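Local coordinates for tyrosine-protein phosphatase non-receptor type 18 (Homo sapiens, PDB 2OC3) that removes phosphate from phosphotyrosine in proteins, acting on autophosphorylated tyrosine kinases through the classical phosphatase domain seen in this structure, at residues A[103-108]-A[242-247]; A[217-222]-A[249-254]. All blocks are in the same frame, centred on the assembly; numbering follows the deposited sequence.

How the interactions relate
Both interactions involve helix 238-254, at successive turns, but they sit in different surroundings. Interaction 1 lies in the core near the centre of the domain, where the helix meets strand 103-108 of the central sheet; a tyrosine ring, a thiol and one short hydrogen bond do the work. Interaction 2 lies near the surface, at the end of the same helix, where it faces the end of helix 209-222; there long polar chains stack and slide past one another without a hydrogen bond between the two segments. The two are coupled by Asp-247, whose OD2 takes the tyrosine hydroxyl in interaction 1 and forms a salt bridge with Arg-219 of interaction 2.

Interaction 1: A[103-108]-A[242-247]; sequences LAYIAT and VLCTVD
A buried strand-to-helix contact joins Tyr-105 of strand 103-108 to Cys-244 and Asp-247, one turn apart on helix 238-254, close to the centre of the domain. The aromatic ring spans the gap between sheet and helix. Cys-244 CB lies over the middle of one face, 4.2 Å above the ring plane, while Ala-104 CB rests nearer the rim of the opposite face. The thiol is displaced toward the root of the ring: Cys-244 SG comes 3.9 Å from Tyr-105 CG, and its line to the ring centroid is tilted 34° from the normal, an oblique sulfur-aromatic contact. A cysteine suits this place because its short side chain and polarisable sulfur fit closely against the ring.

In the protein tyrosine phosphatase fold, helix 238-254 begins within the last residues of the phosphate-binding P-loop, which runs from Cys-233, the predicted phosphocysteine nucleophile, to Arg-239, and carries the chain away from it. The Cys-244 side chain is about 9 Å from that of Cys-233, so the contact is near the active-site loop but not part of it. On the strand, Ala-104 and Tyr-105 form a classic beta bulge opposite Ile-96.

At the far end of the ring, Tyr-105 OH donates a short hydrogen bond of 2.6 Å to Asp-247 OD2, received on the anti lone pair of that oxygen. The carboxylate stands almost perpendicular to the ring, with the planes 84° apart, and meets it at its edge. With CG anti to the backbone N (chi1 180°), Asp-247 extends from the helix far enough to reach the hydroxyl. Tyrosine suits a site where the ring packs against apolar atoms and its hydroxyl meets a carboxylate, and the buried carboxylate gains a second partner, since Arg-219 of helix 209-222 forms a salt bridge with the same OD2.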
loop_
_atom_site.group_PDB
_atom_site.type_symbol
_atom_site.label_atom_id
_atom_site.label_comp_id
_atom_site.label_asym_id
_atom_site.label_seq_id
_atom_site.Cartn_x
_atom_site.Cartn_y
_atom_site.Cartn_z
ATOM N N LEU A 103 -7.759 3.443 11.037
ATOM C CA LEU A 103 -7.520 3.213 9.604
ATOM C C LEU A 103 -6.161 3.794 9.182
ATOM O O LEU A 103 -6.065 4.946 8.764
ATOM C CB LEU A 103 -8.653 3.818 8.800
ATOM C CG LEU A 103 -10.054 3.315 9.159
ATOM C CD1 LEU A 103 -11.106 4.099 8.362
ATOM C CD2 LEU A 103 -10.157 1.826 8.931
ATOM N N ALA A 104 -5.137 2.972 9.302
ATOM C CA ALA A 104 -3.760 3.399 9.252
ATOM C C ALA A 104 -3.152 3.347 7.854
ATOM O O ALA A 104 -2.165 4.059 7.583
ATOM C CB ALA A 104 -2.922 2.570 10.218
ATOM N N TYR A 105 -3.723 2.533 6.975
ATOM C CA TYR A 105 -3.256 2.410 5.591
ATOM C C TYR A 105 -4.408 2.478 4.648
ATOM O O TYR A 105 -5.502 1.958 4.901
ATOM C CB TYR A 105 -2.555 1.075 5.371
ATOM C CG TYR A 105 -1.576 0.722 6.463
ATOM C CD1 TYR A 105 -0.303 1.265 6.474
ATOM C CD2 TYR A 105 -1.958 -0.093 7.523
ATOM C CE1 TYR A 105 0.568 0.998 7.513
ATOM C CE2 TYR A 105 -1.085 -0.390 8.566
ATOM C CZ TYR A 105 0.175 0.172 8.576
ATOM O OH TYR A 105 1.007 -0.116 9.669
ATOM N N ILE A 106 -4.129 3.026 3.464
ATOM C CA ILE A 106 -5.006 2.841 2.304
ATOM C C ILE A 106 -4.185 2.076 1.303
ATOM O O ILE A 106 -3.122 2.588 0.907
ATOM C CB ILE A 106 -5.449 4.152 1.665
ATOM C CG1 ILE A 106 -6.361 4.876 2.638
ATOM C CG2 ILE A 106 -6.194 3.820 0.311
ATOM C CD1 ILE A 106 -6.784 6.254 2.243
ATOM N N ALA A 107 -4.602 0.865 0.956
ATOM C CA ALA A 107 -3.941 -0.015 -0.036
ATOM C C ALA A 107 -4.725 0.116 -1.321
ATOM O O ALA A 107 -5.908 -0.178 -1.371
ATOM C CB ALA A 107 -3.965 -1.461 0.454
ATOM N N THR A 108 -4.093 0.590 -2.377
ATOM C CA THR A 108 -4.805 0.846 -3.616
ATOM C C THR A 108 -3.965 0.405 -4.818
ATOM O O THR A 108 -2.795 0.025 -4.666
ATOM C CB THR A 108 -5.254 2.348 -3.677
ATOM O OG1 THR A 108 -6.172 2.622 -4.770
ATOM C CG2 THR A 108 -4.061 3.317 -3.817
ATOM N N VAL A 242 3.168 -6.495 1.646
ATOM C CA VAL A 242 4.474 -6.598 2.313
ATOM C C VAL A 242 4.768 -5.286 3.034
ATOM O O VAL A 242 5.111 -5.290 4.217
ATOM C CB VAL A 242 5.606 -6.955 1.338
ATOM C CG1 VAL A 242 6.973 -6.802 2.031
ATOM C CG2 VAL A 242 5.403 -8.378 0.831
ATOM N N LEU A 243 4.671 -4.153 2.341
ATOM C CA LEU A 243 4.979 -2.866 2.956
ATOM C C LEU A 243 4.105 -2.574 4.165
ATOM O O LEU A 243 4.603 -2.104 5.199
ATOM C CB LEU A 243 4.841 -1.709 1.971
ATOM C CG LEU A 243 5.953 -1.578 0.941
ATOM C CD1 LEU A 243 5.700 -0.464 -0.018
ATOM C CD2 LEU A 243 7.343 -1.354 1.579
ATOM N N CYS A 244 2.794 -2.814 4.048
ATOM C CA CYS A 244 1.886 -2.519 5.168
ATOM C C CYS A 244 2.212 -3.404 6.351
ATOM O O CYS A 244 2.180 -2.948 7.522
ATOM C CB CYS A 244 0.421 -2.693 4.790
ATOM S SG CYS A 244 -0.155 -1.456 3.558
ATOM N N THR A 245 2.549 -4.658 6.097
ATOM C CA THR A 245 2.838 -5.576 7.198
ATOM C C THR A 245 4.158 -5.195 7.880
ATOM O O THR A 245 4.257 -5.237 9.121
ATOM C CB THR A 245 2.903 -7.041 6.721
ATOM O OG1 THR A 245 1.650 -7.394 6.122
ATOM C CG2 THR A 245 3.190 -7.970 7.900
ATOM N N VAL A 246 5.171 -4.820 7.101
ATOM C CA VAL A 246 6.445 -4.433 7.685
ATOM C C VAL A 246 6.237 -3.209 8.588
ATOM O O VAL A 246 6.746 -3.129 9.721
ATOM C CB VAL A 246 7.482 -4.139 6.574
ATOM C CG1 VAL A 246 8.748 -3.423 7.151
ATOM C CG2 VAL A 246 7.833 -5.405 5.821
ATOM N N ASP A 247 5.465 -2.247 8.112
ATOM C CA ASP A 247 5.224 -1.058 8.913
ATOM C C ASP A 247 4.426 -1.393 10.148
ATOM O O ASP A 247 4.721 -0.852 11.222
ATOM C CB ASP A 247 4.454 0.016 8.152
ATOM C CG ASP A 247 4.210 1.234 9.002
ATOM O OD1 ASP A 247 5.166 2.027 9.151
ATOM O OD2 ASP A 247 3.096 1.405 9.508
#

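Interaction 2: A[217-222]-A[249-254]; sequences EARRLQ and VRQLLL
The guanidinium of Arg-219 carries the side-chain amide of Gln-251 flat against one face, the two planes only 5° apart, with Gln-251 NE2 lying 3.5 Å above the centre of the group. Within this stack Arg-219 NE is 3.5 Å from Gln-251 CD, and the amide oxygen reaches back along the chain, with Gln-251 OE1 3.6 Å from Arg-219 CD. The second guanidinium, that of Arg-250, has Arg-219 CG near its plane at the edge, 3.8 Å from Arg-250 NH1, while Leu-254 CD1 of its own helix sits over the centre of one face.

The two arginines run past each other in opposite directions. Arg-219 NE and Arg-250 NH1 are 5.5 Å from each other, so the like charges are not in contact, and it is the aliphatic part of Arg-219 that meets the Arg-250 tip. Both members of the stack are bent at chi2, -76° in Arg-219 and -58° in Gln-251, which folds the arginine and glutamine ends into face-to-face overlap. Stacking on a face suits an arginine whose N-H groups are used elsewhere: NH2 forms a salt bridge with Asp-247 OD2, and NE also points to that carboxylate, at OD1, a pairing that probably offsets part of the positive charge gathered here. Replacing Arg-219 by alanine removes the stacked face and the cation, and is likely to leave Asp-247 without this counter-charge and the Gln-251 amide free to turn.

One position along, Arg-220 grips Glu-217 OE1 side-on through NE and NH2, an intrahelical salt bridge in which Arg-220 NH2 lies 2.9 Å from Glu-217 OE1. The whole is a polar contact between the C-terminal ends of helices 209-222 and 238-254, the two helices that, in the protein tyrosine phosphatase fold, precede and follow strand 229-232 and its P-loop.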
loop_
_atom_site.group_PDB
_atom_site.type_symbol
_atom_site.label_atom_id
_atom_site.label_comp_id
_atom_site.label_asym_id
_atom_site.label_seq_id
_atom_site.Cartn_x
_atom_site.Cartn_y
_atom_site.Cartn_z
ATOM N N GLU A 217 11.896 6.083 6.546
ATOM C CA GLU A 217 11.730 7.443 6.068
ATOM C C GLU A 217 10.260 7.837 5.984
ATOM O O GLU A 217 9.879 8.949 6.347
ATOM C CB GLU A 217 12.401 7.608 4.720
ATOM C CG GLU A 217 12.219 9.009 4.094
ATOM C CD GLU A 217 12.759 10.178 4.932
ATOM O OE1 GLU A 217 13.712 10.015 5.709
ATOM O OE2 GLU A 217 12.228 11.301 4.796
ATOM N N ALA A 218 9.391 6.945 5.515
ATOM C CA ALA A 218 7.974 7.263 5.472
ATOM C C ALA A 218 7.456 7.668 6.834
ATOM O O ALA A 218 6.644 8.558 6.954
ATOM C CB ALA A 218 7.147 6.067 4.961
ATOM N N ARG A 219 7.903 6.935 7.853
ATOM C CA ARG A 219 7.443 7.222 9.205
ATOM C C ARG A 219 7.974 8.540 9.727
ATOM O O ARG A 219 7.267 9.232 10.476
ATOM C CB ARG A 219 7.789 6.070 10.137
ATOM C CG ARG A 219 6.759 4.930 10.042
ATOM C CD ARG A 219 5.520 5.321 10.771
ATOM N NE ARG A 219 4.399 4.456 10.456
ATOM C CZ ARG A 219 3.137 4.764 10.695
ATOM N NH1 ARG A 219 2.803 5.942 11.227
ATOM N NH2 ARG A 219 2.184 3.889 10.359
ATOM N N ARG A 220 9.192 8.910 9.348
ATOM C CA ARG A 220 9.675 10.235 9.760
ATOM C C ARG A 220 8.832 11.327 9.115
ATOM O O ARG A 220 8.506 12.329 9.753
ATOM C CB ARG A 220 11.136 10.439 9.371
ATOM C CG ARG A 220 12.125 9.641 10.197
ATOM C CD ARG A 220 13.568 9.990 9.955
ATOM N NE ARG A 220 14.031 9.477 8.674
ATOM C CZ ARG A 220 14.652 8.306 8.498
ATOM N NH1 ARG A 220 14.910 7.497 9.517
ATOM N NH2 ARG A 220 15.043 7.956 7.314
ATOM N N LEU A 221 8.502 11.158 7.827
ATOM C CA LEU A 221 7.734 12.171 7.099
ATOM C C LEU A 221 6.293 12.244 7.569
ATOM O O LEU A 221 5.683 13.323 7.558
ATOM C CB LEU A 221 7.763 11.893 5.600
ATOM C CG LEU A 221 9.140 11.965 4.968
ATOM C CD1 LEU A 221 9.159 11.291 3.603
ATOM C CD2 LEU A 221 9.646 13.435 4.859
ATOM N N GLN A 222 5.734 11.097 7.942
ATOM C CA GLN A 222 4.356 11.002 8.431
ATOM C C GLN A 222 4.179 11.733 9.766
ATOM O O GLN A 222 3.151 12.394 9.976
ATOM C CB GLN A 222 3.991 9.525 8.620
ATOM C CG GLN A 222 2.648 9.222 9.325
ATOM C CD GLN A 222 1.446 9.666 8.545
ATOM O OE1 GLN A 222 1.514 9.898 7.338
ATOM N NE2 GLN A 222 0.316 9.808 9.251
ATOM N N VAL A 249 4.294 -4.223 11.855
ATOM C CA VAL A 249 5.176 -4.918 12.800
ATOM C C VAL A 249 6.201 -3.948 13.388
ATOM O O VAL A 249 6.511 -4.002 14.598
ATOM C CB VAL A 249 5.807 -6.164 12.185
ATOM C CG1 VAL A 249 6.771 -6.841 13.198
ATOM C CG2 VAL A 249 4.715 -7.125 11.729
ATOM N N ARG A 250 6.709 -3.030 12.585
ATOM C CA ARG A 250 7.666 -2.057 13.096
ATOM C C ARG A 250 7.007 -1.136 14.102
ATOM O O ARG A 250 7.648 -0.753 15.079
ATOM C CB ARG A 250 8.251 -1.252 11.947
ATOM C CG ARG A 250 9.361 -0.298 12.353
ATOM C CD ARG A 250 10.111 0.219 11.151
ATOM N NE ARG A 250 11.100 1.220 11.572
ATOM C CZ ARG A 250 10.821 2.504 11.757
ATOM N NH1 ARG A 250 9.635 3.026 11.532
ATOM N NH2 ARG A 250 11.797 3.328 12.157
ATOM N N GLN A 251 5.759 -0.752 13.899
ATOM C CA GLN A 251 5.064 0.080 14.863
ATOM C C GLN A 251 4.881 -0.679 16.175
ATOM O O GLN A 251 5.066 -0.081 17.255
ATOM C CB GLN A 251 3.743 0.555 14.320
ATOM C CG GLN A 251 3.916 1.545 13.161
ATOM C CD GLN A 251 4.737 2.775 13.548
ATOM O OE1 GLN A 251 5.968 2.839 13.384
ATOM N NE2 GLN A 251 4.033 3.763 14.062
ATOM N N LEU A 252 4.551 -1.960 16.121
ATOM C CA LEU A 252 4.478 -2.770 17.360
ATOM C C LEU A 252 5.822 -2.760 18.070
ATOM O O LEU A 252 5.910 -2.595 19.291
ATOM C CB LEU A 252 4.082 -4.220 17.080
ATOM C CG LEU A 252 2.651 -4.480 16.609
ATOM C CD1 LEU A 252 2.478 -5.998 16.335
ATOM C CD2 LEU A 252 1.618 -3.918 17.599
ATOM N N LEU A 253 6.893 -2.943 17.323
ATOM C CA LEU A 253 8.234 -3.032 17.905
ATOM C C LEU A 253 8.612 -1.729 18.586
ATOM O O LEU A 253 9.068 -1.714 19.749
ATOM C CB LEU A 253 9.248 -3.343 16.809
ATOM C CG LEU A 253 10.696 -3.564 17.209
ATOM C CD1 LEU A 253 10.803 -4.809 18.070
ATOM C CD2 LEU A 253 11.543 -3.686 15.955
ATOM N N LEU A 254 8.382 -0.614 17.919
ATOM C CA LEU A 254 8.807 0.671 18.469
ATOM C C LEU A 254 7.952 1.106 19.662
ATOM O O LEU A 254 8.395 1.895 20.509
ATOM C CB LEU A 254 8.764 1.744 17.374
ATOM C CG LEU A 254 9.717 1.517 16.209
ATOM C CD1 LEU A 254 9.388 2.499 15.091
ATOM C CD2 LEU A 254 11.185 1.673 16.647
#